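Local coordinates for coelenterazine-binding protein with bound coelenterazine (Renilla muelleri, PDB 2HPS) that binds the luciferin coelenterazine and probably makes it available to luciferase and oxygen only when calcium is bound, at residues R9-R14 / L171-L176; K45-S50 / Y108-T113; D148-G153 / R157-V162. All coordinates share one frame; numbering follows the deposited sequence.

Contact 1 (R9-R14 / L171-L176)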
loop_
_atom_site.group_PDB
_atom_site.type_symbol
_atom_site.label_atom_id
_atom_site.label_comp_id
_atom_site.label_asym_id
_atom_site.label_seq_id
_atom_site.Cartn_x
_atom_site.Cartn_y
_atom_site.Cartn_z
ATOM N N ARG A 9 13.044 -3.454 14.018
ATOM C CA ARG A 9 11.716 -2.978 14.397
ATOM C C ARG A 9 11.575 -1.491 14.060
ATOM O O ARG A 9 10.540 -1.065 13.545
ATOM C CB ARG A 9 11.419 -3.229 15.875
ATOM C CG ARG A 9 9.997 -2.790 16.243
ATOM C CD ARG A 9 9.643 -3.152 17.665
ATOM N NE ARG A 9 8.278 -2.722 17.987
ATOM C CZ ARG A 9 7.157 -3.384 17.691
ATOM N NH1 ARG A 9 7.188 -4.559 17.058
ATOM N NH2 ARG A 9 5.986 -2.862 18.041
ATOM N N ALA A 10 12.626 -0.716 14.333
ATOM C CA ALA A 10 12.603 0.721 14.029
ATOM C C ALA A 10 12.331 0.960 12.555
ATOM O O ALA A 10 11.467 1.766 12.202
ATOM C CB ALA A 10 13.934 1.388 14.441
ATOM N N TYR A 11 13.048 0.230 11.698
ATOM C CA TYR A 11 12.921 0.426 10.258
ATOM C C TYR A 11 11.525 -0.009 9.776
ATOM O O TYR A 11 10.884 0.689 8.995
ATOM C CB TYR A 11 14.034 -0.331 9.514
ATOM C CG TYR A 11 13.896 -0.216 8.013
ATOM C CD1 TYR A 11 14.027 1.027 7.375
ATOM C CD2 TYR A 11 13.552 -1.328 7.242
ATOM C CE1 TYR A 11 13.863 1.154 5.985
ATOM C CE2 TYR A 11 13.378 -1.212 5.864
ATOM C CZ TYR A 11 13.527 0.023 5.242
ATOM O OH TYR A 11 13.374 0.136 3.879
ATOM N N HIS A 12 11.061 -1.161 10.258
ATOM C CA HIS A 12 9.735 -1.637 9.850
ATOM C C HIS A 12 8.645 -0.665 10.271
ATOM O O HIS A 12 7.765 -0.328 9.467
ATOM C CB HIS A 12 9.440 -3.039 10.376
ATOM C CG HIS A 12 8.319 -3.697 9.646
ATOM N ND1 HIS A 12 6.996 -3.486 9.970
ATOM C CD2 HIS A 12 8.322 -4.503 8.557
ATOM C CE1 HIS A 12 6.230 -4.142 9.112
ATOM N NE2 HIS A 12 7.010 -4.781 8.258
ATOM N N LEU A 13 8.731 -0.151 11.501
ATOM C CA LEU A 13 7.750 0.858 11.937
ATOM C C LEU A 13 7.804 2.130 11.105
ATOM O O LEU A 13 6.779 2.781 10.887
ATOM C CB LEU A 13 7.965 1.217 13.415
ATOM C CG LEU A 13 7.575 0.174 14.459
ATOM C CD1 LEU A 13 8.134 0.583 15.833
ATOM C CD2 LEU A 13 6.042 0.073 14.536
ATOM N N ARG A 14 9.013 2.529 10.711
ATOM C CA ARG A 14 9.203 3.693 9.839
ATOM C C ARG A 14 8.498 3.499 8.503
ATOM O O ARG A 14 7.798 4.401 8.030
ATOM C CB ARG A 14 10.688 3.971 9.630
ATOM C CG ARG A 14 10.984 5.261 8.855
ATOM C CD ARG A 14 12.512 5.511 8.817
ATOM N NE ARG A 14 12.844 6.707 8.048
ATOM C CZ ARG A 14 12.865 7.945 8.531
ATOM N NH1 ARG A 14 12.547 8.182 9.810
ATOM N NH2 ARG A 14 13.183 8.963 7.714
ATOM N N LEU A 171 12.877 -6.691 6.878
ATOM C CA LEU A 171 13.446 -6.158 8.121
ATOM C C LEU A 171 14.674 -5.316 7.828
ATOM O O LEU A 171 15.141 -4.567 8.697
ATOM C CB LEU A 171 13.840 -7.290 9.061
ATOM C CG LEU A 171 12.701 -8.192 9.540
ATOM C CD1 LEU A 171 13.239 -9.286 10.451
ATOM C CD2 LEU A 171 11.634 -7.395 10.223
ATOM N N GLU A 172 15.210 -5.490 6.625
ATOM C CA GLU A 172 16.385 -4.752 6.187
ATOM C C GLU A 172 15.989 -3.797 5.081
ATOM O O GLU A 172 15.105 -4.084 4.272
ATOM C CB GLU A 172 17.466 -5.713 5.686
ATOM C CG GLU A 172 18.500 -6.125 6.747
ATOM C CD GLU A 172 17.939 -7.011 7.827
ATOM O OE1 GLU A 172 17.324 -8.052 7.497
ATOM O OE2 GLU A 172 18.124 -6.670 9.016
ATOM N N GLU A 173 16.660 -2.655 5.057
ATOM C CA GLU A 173 16.379 -1.593 4.114
ATOM C C GLU A 173 16.693 -2.001 2.677
ATOM O O GLU A 173 17.709 -2.650 2.421
ATOM C CB GLU A 173 17.233 -0.406 4.511
ATOM C CG GLU A 173 17.024 0.821 3.726
ATOM C CD GLU A 173 17.815 1.965 4.289
ATOM O OE1 GLU A 173 18.369 1.815 5.404
ATOM O OE2 GLU A 173 17.873 3.014 3.622
ATOM N N THR A 174 15.816 -1.629 1.744
ATOM C CA THR A 174 16.097 -1.801 0.312
ATOM C C THR A 174 15.602 -0.599 -0.474
ATOM O O THR A 174 14.733 0.147 0.002
ATOM C CB THR A 174 15.410 -3.037 -0.298
ATOM O OG1 THR A 174 13.991 -2.831 -0.340
ATOM C CG2 THR A 174 15.723 -4.328 0.477
ATOM N N ALA A 175 16.126 -0.429 -1.687
ATOM C CA ALA A 175 15.671 0.661 -2.558
ATOM C C ALA A 175 14.168 0.563 -2.840
ATOM O O ALA A 175 13.470 1.575 -2.869
ATOM C CB ALA A 175 16.454 0.644 -3.862
ATOM N N LEU A 176 13.671 -0.655 -3.041
ATOM C CA LEU A 176 12.263 -0.841 -3.399
ATOM C C LEU A 176 11.374 -0.458 -2.226
ATOM O O LEU A 176 10.391 0.287 -2.389
ATOM C CB LEU A 176 11.987 -2.289 -3.832
ATOM C CG LEU A 176 12.638 -2.717 -5.163
ATOM C CD1 LEU A 176 12.386 -4.197 -5.418
ATOM C CD2 LEU A 176 12.108 -1.857 -6.316
#
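Y11 sits on a regular turn of helix 6-21, while E172 to T174 opposite it run in a nearly extended loop (E173 psi 138°), running a strip of backbone past the tyrosine ring. No hydrogen bond crosses between the two segments; the contact is made by one flat side chain packed on loop backbone and on the aliphatic start of E173. With CG anti to the backbone N (chi1 177°), the ring of Y11 reaches straight out from the helix, and its CZ comes to 3.5 Å from E173 CA. E173 CB stands over one face, 4.1 Å from the centroid of the Y11 ring, a CH-pi contact offset toward the rim. Nearer the helix, Y11 CD2 is 3.9 Å from L171 O, and the carbonyl oxygen of E172 approaches Y11 CE2 obliquely at 3.7 Å. Tyrosine suits the place because its ring covers the loop while its hydroxyl carries a polar end past it. That hydroxyl is hydrogen-bonded to N178 OD1, and E173 OE2 is hydrogen-bonded to N178 ND2, so one amide serves both sides of the contact. Replacing Y11 by an alanine removes the ring and the hydroxyl, which would probably uncover the backbone at E173 and leave N178 OD1 without this partner. The contact joins the first helix to the connection between helices 157-169 and 175-180. T174 is the N-cap of the latter, its OG1 bonded to A177 N and to D166 OD2, while H12 ties helix 6-21 to L168 O in the former and to T86 of helix 78-91.

Contact 2 (K45-S50 / Y108-T113); sequences KIAKLS and YDCIDT
C110 SG and L49 CG both lie anti to the carbonyl carbon, beside the backbone N (chi1 -68° for C110 and -64° for L49), and these torsions turn SG and the leucine methyls toward one another. A47 needs no torsion: its CB points toward segment 108-113 and lies 3.7 Å from C110 CB. The methyl also approaches the sulfur, with A47 CB 3.9 Å from C110 SG. The sulfur also meets both methyls of L49, with CD1 at 4.0 Å and CD2 at 4.1 Å from C110 SG. The interaction is wholly apolar. Small residues suit it, since A47 CA and C110 CA are 5.2 Å apart, a close spacing that suits short side chains; leucine then fills in from the side. Next along from C110, I111 points away from this contact and touches the coelenterazine, and D112 opens the third EF-hand loop, probably a calcium site.

What delivers L49 is the end of helix 33-47. K48 closes it in a Schellman motif with positive phi (53°), turning the chain out of the helix so that L49 follows A47 to the same partner before S50 caps helix 51-68 through K53 N. L49 also rests on A54 and T57 of that helix. The contact thus joins the turn between helices 33-47 and 51-68, which links the first two EF-hands, to the end of helix 102-111, where C110 touches F127 of helix 121-131.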
loop_
_atom_site.group_PDB
_atom_site.type_symbol
_atom_site.label_atom_id
_atom_site.label_comp_id
_atom_site.label_asym_id
_atom_site.label_seq_id
_atom_site.Cartn_x
_atom_site.Cartn_y
_atom_site.Cartn_z
ATOM N N LYS A 45 -13.190 4.002 -8.385
ATOM C CA LYS A 45 -13.486 5.051 -9.367
ATOM C C LYS A 45 -12.507 5.046 -10.545
ATOM O O LYS A 45 -12.927 5.036 -11.709
ATOM C CB LYS A 45 -13.517 6.425 -8.685
ATOM C CG LYS A 45 -13.986 7.559 -9.590
ATOM C CD LYS A 45 -14.195 8.840 -8.761
ATOM C CE LYS A 45 -15.171 9.808 -9.414
ATOM N NZ LYS A 45 -15.431 10.946 -8.466
ATOM N N ILE A 46 -11.206 5.037 -10.263
ATOM C CA ILE A 46 -10.219 5.113 -11.340
ATOM C C ILE A 46 -10.257 3.830 -12.194
ATOM O O ILE A 46 -10.113 3.896 -13.411
ATOM C CB ILE A 46 -8.777 5.427 -10.810
ATOM C CG1 ILE A 46 -7.792 5.650 -11.964
ATOM C CG2 ILE A 46 -8.270 4.334 -9.866
ATOM C CD1 ILE A 46 -8.039 6.912 -12.753
ATOM N N ALA A 47 -10.485 2.687 -11.554
ATOM C CA ALA A 47 -10.523 1.399 -12.276
ATOM C C ALA A 47 -11.876 1.154 -12.966
ATOM O O ALA A 47 -12.026 0.200 -13.746
ATOM C CB ALA A 47 -10.183 0.251 -11.343
ATOM N N LYS A 48 -12.849 2.014 -12.672
ATOM C CA LYS A 48 -14.228 1.859 -13.154
ATOM C C LYS A 48 -14.778 0.463 -12.809
ATOM O O LYS A 48 -15.366 -0.220 -13.661
ATOM C CB LYS A 48 -14.317 2.150 -14.665
ATOM C CG LYS A 48 -13.878 3.577 -15.057
ATOM C CD LYS A 48 -14.400 3.985 -16.438
ATOM N N LEU A 49 -14.572 0.043 -11.564
ATOM C CA LEU A 49 -14.978 -1.291 -11.107
ATOM C C LEU A 49 -16.503 -1.435 -11.100
ATOM O O LEU A 49 -17.225 -0.469 -10.821
ATOM C CB LEU A 49 -14.430 -1.601 -9.702
ATOM C CG LEU A 49 -12.909 -1.696 -9.499
ATOM C CD1 LEU A 49 -12.590 -2.064 -8.066
ATOM C CD2 LEU A 49 -12.301 -2.717 -10.448
ATOM N N SER A 50 -16.968 -2.645 -11.413
ATOM C CA SER A 50 -18.373 -3.017 -11.265
ATOM C C SER A 50 -18.755 -2.909 -9.797
ATOM O O SER A 50 -17.871 -2.908 -8.933
ATOM C CB SER A 50 -18.582 -4.459 -11.731
ATOM O OG SER A 50 -17.886 -5.379 -10.888
ATOM N N TYR A 108 -3.059 -4.079 -7.956
ATOM C CA TYR A 108 -2.350 -4.308 -9.216
ATOM C C TYR A 108 -3.337 -4.552 -10.361
ATOM O O TYR A 108 -3.185 -3.976 -11.453
ATOM C CB TYR A 108 -1.317 -5.450 -9.109
ATOM C CG TYR A 108 -0.498 -5.573 -10.381
ATOM C CD1 TYR A 108 0.686 -4.858 -10.534
ATOM C CD2 TYR A 108 -0.954 -6.342 -11.455
ATOM C CE1 TYR A 108 1.433 -4.934 -11.716
ATOM C CE2 TYR A 108 -0.225 -6.429 -12.649
ATOM C CZ TYR A 108 0.969 -5.728 -12.768
ATOM O OH TYR A 108 1.703 -5.785 -13.933
ATOM N N ASP A 109 -4.334 -5.413 -10.131
ATOM C CA ASP A 109 -5.370 -5.667 -11.144
ATOM C C ASP A 109 -6.036 -4.367 -11.605
ATOM O O ASP A 109 -6.349 -4.210 -12.785
ATOM C CB ASP A 109 -6.439 -6.601 -10.605
ATOM C CG ASP A 109 -5.994 -8.057 -10.595
ATOM O OD1 ASP A 109 -4.892 -8.344 -11.109
ATOM O OD2 ASP A 109 -6.763 -8.900 -10.096
ATOM N N CYS A 110 -6.273 -3.449 -10.658
ATOM C CA CYS A 110 -6.896 -2.158 -10.987
ATOM C C CYS A 110 -6.000 -1.296 -11.884
ATOM O O CYS A 110 -6.495 -0.579 -12.767
ATOM C CB CYS A 110 -7.291 -1.421 -9.707
ATOM S SG CYS A 110 -8.627 -2.226 -8.803
ATOM N N ILE A 111 -4.683 -1.383 -11.696
ATOM C CA ILE A 111 -3.756 -0.649 -12.574
ATOM C C ILE A 111 -3.712 -1.276 -13.976
ATOM O O ILE A 111 -3.624 -0.569 -14.998
ATOM C CB ILE A 111 -2.312 -0.643 -12.008
ATOM C CG1 ILE A 111 -2.290 -0.174 -10.543
ATOM C CG2 ILE A 111 -1.402 0.251 -12.856
ATOM C CD1 ILE A 111 -0.916 -0.340 -9.865
ATOM N N ASP A 112 -3.744 -2.608 -13.986
ATOM C CA ASP A 112 -3.508 -3.455 -15.165
ATOM C C ASP A 112 -4.748 -3.471 -16.054
ATOM O O ASP A 112 -5.553 -4.389 -15.975
ATOM C CB ASP A 112 -3.165 -4.867 -14.672
ATOM C CG ASP A 112 -2.820 -5.847 -15.795
ATOM O OD1 ASP A 112 -2.713 -5.441 -16.976
ATOM O OD2 ASP A 112 -2.659 -7.028 -15.445
ATOM N N THR A 113 -4.881 -2.445 -16.892
ATOM C CA THR A 113 -6.113 -2.233 -17.665
ATOM C C THR A 113 -6.368 -3.305 -18.714
ATOM O O THR A 113 -7.526 -3.635 -18.991
ATOM C CB THR A 113 -6.188 -0.824 -18.305
ATOM O OG1 THR A 113 -5.167 -0.667 -19.295
ATOM C CG2 THR A 113 -6.017 0.250 -17.250
#

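Contact 3 (D148-G153 / R157-V162). With CTZ (c2-hydroxy-coelenterazine), chain B.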
loop_
_atom_site.group_PDB
_atom_site.type_symbol
_atom_site.label_atom_id
_atom_site.label_comp_id
_atom_site.label_asym_id
_atom_site.label_seq_id
_atom_site.Cartn_x
_atom_site.Cartn_y
_atom_site.Cartn_z
ATOM N N ASP A 148 10.137 -0.332 -11.490
ATOM C CA ASP A 148 10.559 -0.919 -12.766
ATOM C C ASP A 148 12.040 -1.296 -12.619
ATOM O O ASP A 148 12.929 -0.699 -13.258
ATOM C CB ASP A 148 10.343 0.118 -13.888
ATOM C CG ASP A 148 10.771 -0.383 -15.277
ATOM O OD1 ASP A 148 10.812 -1.611 -15.520
ATOM O OD2 ASP A 148 11.060 0.486 -16.127
ATOM N N PHE A 149 12.307 -2.276 -11.756
ATOM C CA PHE A 149 13.678 -2.567 -11.361
ATOM C C PHE A 149 14.456 -3.301 -12.450
ATOM O O PHE A 149 15.705 -3.315 -12.441
ATOM C CB PHE A 149 13.757 -3.242 -9.979
ATOM C CG PHE A 149 13.039 -4.575 -9.878
ATOM C CD1 PHE A 149 13.623 -5.741 -10.393
ATOM C CD2 PHE A 149 11.835 -4.675 -9.195
ATOM C CE1 PHE A 149 12.982 -6.976 -10.269
ATOM C CE2 PHE A 149 11.193 -5.908 -9.058
ATOM C CZ PHE A 149 11.769 -7.056 -9.589
ATOM N N ASN A 150 13.721 -3.888 -13.393
ATOM C CA ASN A 150 14.345 -4.417 -14.605
ATOM C C ASN A 150 14.435 -3.408 -15.740
ATOM O O ASN A 150 14.989 -3.720 -16.802
ATOM C CB ASN A 150 13.664 -5.713 -15.046
ATOM C CG ASN A 150 13.992 -6.859 -14.114
ATOM O OD1 ASN A 150 15.133 -6.992 -13.657
ATOM N ND2 ASN A 150 12.996 -7.665 -13.795
ATOM N N LYS A 151 13.916 -2.201 -15.505
ATOM C CA LYS A 151 14.006 -1.080 -16.461
ATOM C C LYS A 151 13.513 -1.432 -17.874
ATOM O O LYS A 151 14.218 -1.216 -18.875
ATOM C CB LYS A 151 15.417 -0.456 -16.469
ATOM C CG LYS A 151 15.813 0.221 -15.149
ATOM C CD LYS A 151 14.958 1.472 -14.894
ATOM C CE LYS A 151 15.412 2.169 -13.617
ATOM N NZ LYS A 151 15.045 1.363 -12.391
ATOM N N ASN A 152 12.295 -1.973 -17.925
ATOM C CA ASN A 152 11.619 -2.360 -19.169
ATOM C C ASN A 152 10.550 -1.371 -19.592
ATOM O O ASN A 152 9.884 -1.568 -20.615
ATOM C CB ASN A 152 10.980 -3.746 -19.024
ATOM C CG ASN A 152 12.016 -4.851 -18.921
ATOM O OD1 ASN A 152 13.006 -4.864 -19.662
ATOM N ND2 ASN A 152 11.792 -5.781 -18.012
ATOM N N GLY A 153 10.365 -0.320 -18.801
ATOM C CA GLY A 153 9.307 0.642 -19.090
ATOM C C GLY A 153 7.944 0.080 -18.762
ATOM O O GLY A 153 6.934 0.658 -19.129
ATOM N N ARG A 157 3.428 -8.256 -12.987
ATOM C CA ARG A 157 2.785 -8.640 -11.738
ATOM C C ARG A 157 3.797 -9.201 -10.725
ATOM O O ARG A 157 3.812 -8.784 -9.567
ATOM C CB ARG A 157 1.682 -9.657 -12.009
ATOM C CG ARG A 157 0.811 -9.937 -10.766
ATOM C CD ARG A 157 -0.212 -11.019 -11.047
ATOM N NE ARG A 157 -1.164 -10.662 -12.106
ATOM C CZ ARG A 157 -1.210 -11.252 -13.299
ATOM N NH1 ARG A 157 -0.334 -12.201 -13.601
ATOM N NH2 ARG A 157 -2.117 -10.896 -14.197
ATOM N N ASP A 158 4.653 -10.126 -11.165
ATOM C CA ASP A 158 5.669 -10.723 -10.294
ATOM C C ASP A 158 6.646 -9.672 -9.756
ATOM O O ASP A 158 7.054 -9.728 -8.587
ATOM C CB ASP A 158 6.456 -11.804 -11.047
ATOM C CG ASP A 158 5.661 -13.074 -11.254
ATOM O OD1 ASP A 158 4.681 -13.309 -10.506
ATOM O OD2 ASP A 158 6.019 -13.850 -12.178
ATOM N N GLU A 159 7.027 -8.716 -10.604
ATOM C CA GLU A 159 7.953 -7.663 -10.163
ATOM C C GLU A 159 7.284 -6.790 -9.085
ATOM O O GLU A 159 7.903 -6.439 -8.067
ATOM C CB GLU A 159 8.391 -6.799 -11.347
ATOM C CG GLU A 159 9.387 -7.494 -12.279
ATOM C CD GLU A 159 9.445 -6.883 -13.680
ATOM O OE1 GLU A 159 8.747 -5.882 -13.952
ATOM O OE2 GLU A 159 10.209 -7.420 -14.519
ATOM N N PHE A 160 6.023 -6.458 -9.306
ATOM C CA PHE A 160 5.255 -5.672 -8.336
ATOM C C PHE A 160 5.192 -6.419 -7.002
ATOM O O PHE A 160 5.431 -5.836 -5.933
ATOM C CB PHE A 160 3.863 -5.385 -8.882
ATOM C CG PHE A 160 3.044 -4.440 -8.030
ATOM C CD1 PHE A 160 3.288 -3.073 -8.062
ATOM C CD2 PHE A 160 2.004 -4.934 -7.219
ATOM C CE1 PHE A 160 2.505 -2.182 -7.284
ATOM C CE2 PHE A 160 1.222 -4.050 -6.437
ATOM C CZ PHE A 160 1.482 -2.680 -6.484
ATOM N N LEU A 161 4.916 -7.720 -7.062
ATOM C CA LEU A 161 4.853 -8.549 -5.849
ATOM C C LEU A 161 6.185 -8.608 -5.066
ATOM O O LEU A 161 6.190 -8.705 -3.835
ATOM C CB LEU A 161 4.326 -9.954 -6.194
ATOM C CG LEU A 161 3.710 -10.842 -5.112
ATOM C CD1 LEU A 161 2.613 -10.123 -4.301
ATOM C CD2 LEU A 161 3.167 -12.109 -5.779
ATOM N N VAL A 162 7.318 -8.548 -5.770
ATOM C CA VAL A 162 8.615 -8.484 -5.098
ATOM C C VAL A 162 8.676 -7.243 -4.177
ATOM O O VAL A 162 9.051 -7.337 -2.989
ATOM C CB VAL A 162 9.767 -8.493 -6.127
ATOM C CG1 VAL A 162 11.105 -8.053 -5.460
ATOM C CG2 VAL A 162 9.858 -9.904 -6.774
HETATM N N1 CTZ B . -0.865 3.370 -1.818
HETATM C C2 CTZ B . -1.812 4.223 -1.342
HETATM C C3 CTZ B . -1.126 5.517 -1.364
HETATM N N4 CTZ B . 0.113 5.396 -1.834
HETATM C C5 CTZ B . 1.090 6.307 -2.023
HETATM C C6 CTZ B . 2.324 5.871 -2.515
HETATM N N7 CTZ B . 2.539 4.571 -2.808
HETATM C C8 CTZ B . 1.577 3.638 -2.641
HETATM C C9 CTZ B . 0.273 4.086 -2.098
HETATM C C10 CTZ B . -3.209 3.864 -0.896
HETATM C C11 CTZ B . -3.061 2.943 0.289
HETATM C C12 CTZ B . -3.445 1.608 0.173
HETATM C C13 CTZ B . -3.309 0.729 1.240
HETATM C C14 CTZ B . -2.781 1.213 2.441
HETATM C C15 CTZ B . -2.381 2.552 2.565
HETATM C C16 CTZ B . -2.521 3.424 1.483
HETATM O O17 CTZ B . -2.642 0.356 3.484
HETATM O O18 CTZ B . -1.623 6.646 -0.981
HETATM C C19 CTZ B . 3.395 6.864 -2.756
HETATM C C20 CTZ B . 3.569 7.972 -1.923
HETATM C C21 CTZ B . 4.580 8.893 -2.188
HETATM C C22 CTZ B . 5.415 8.720 -3.301
HETATM C C23 CTZ B . 5.244 7.632 -4.145
HETATM C C24 CTZ B . 4.230 6.704 -3.876
HETATM O O25 CTZ B . 6.389 9.641 -3.536
HETATM C C26 CTZ B . 1.786 2.163 -2.935
HETATM C C27 CTZ B . 1.522 1.914 -4.398
HETATM C C28 CTZ B . 0.445 1.136 -4.819
HETATM C C29 CTZ B . 0.244 0.928 -6.184
HETATM C C30 CTZ B . 1.114 1.516 -7.116
HETATM C C31 CTZ B . 2.199 2.283 -6.692
HETATM C C32 CTZ B . 2.406 2.477 -5.324
HETATM O O HOH W 1 10.881 -3.914 -14.130
HETATM O O HOH W 2 9.140 -5.655 -16.745
#
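N150 and E159 meet across the fourth EF-hand loop, a helix-loop-helix calcium site by close similarity, here without metal. R157 begins the exiting helix and pairs through its backbone with G117 of the neighbouring EF-hand loop. E159 follows at the last ligand position, where a long carboxylate can reach back into the loop: its chain is extended beyond CG. N150 ND2 donates to E159 OE2 at 2.9 Å, nearly straight (165°), but comes in from 48° above the carboxylate plane. E159 OE1 accepts from S156 N and lies 2.8 Å from a water that also accepts from N152 ND2. A second water bridges D148 OD1 and N150 N, with a weak bond to E159 OE1. Waters and amide thus occupy the carboxylate that would probably bind calcium.

The aliphatic part of E159 packs on F149, whose CZ is 3.6 Å from E159 CG. F160 turns away from the loop, into the ligand pocket, its ring edge at CZ 3.8 Å from CTZ C29. V162, one turn beyond E159, offers a branched apolar side: its CB is 4.2 Å from F149 CE2, the same ring atom that meets E159 O edge-on at 3.5 Å.

How the contacts relate
None of the three is a true core contact: contacts 1 and 3 lie at the surface, and contact 2, with C110 buried, is partly covered. Their chemistry differs accordingly. Contact 1 sets an aromatic ring on loop backbone, contact 2 is close packing of small and branched apolar groups, and contact 3 joins a hydrated polar carboxylate to an apolar patch around F149. Contacts 1 and 3 share the chain around helices 157-169 and 175-180, and they meet where L176 packs on F149 and V162. Segment 108-113 of contact 2 and all of contact 3 belong to the paired third and fourth EF-hands; the rings of Y108 and F160 meet between them. Contacts 1 and 2 do not touch.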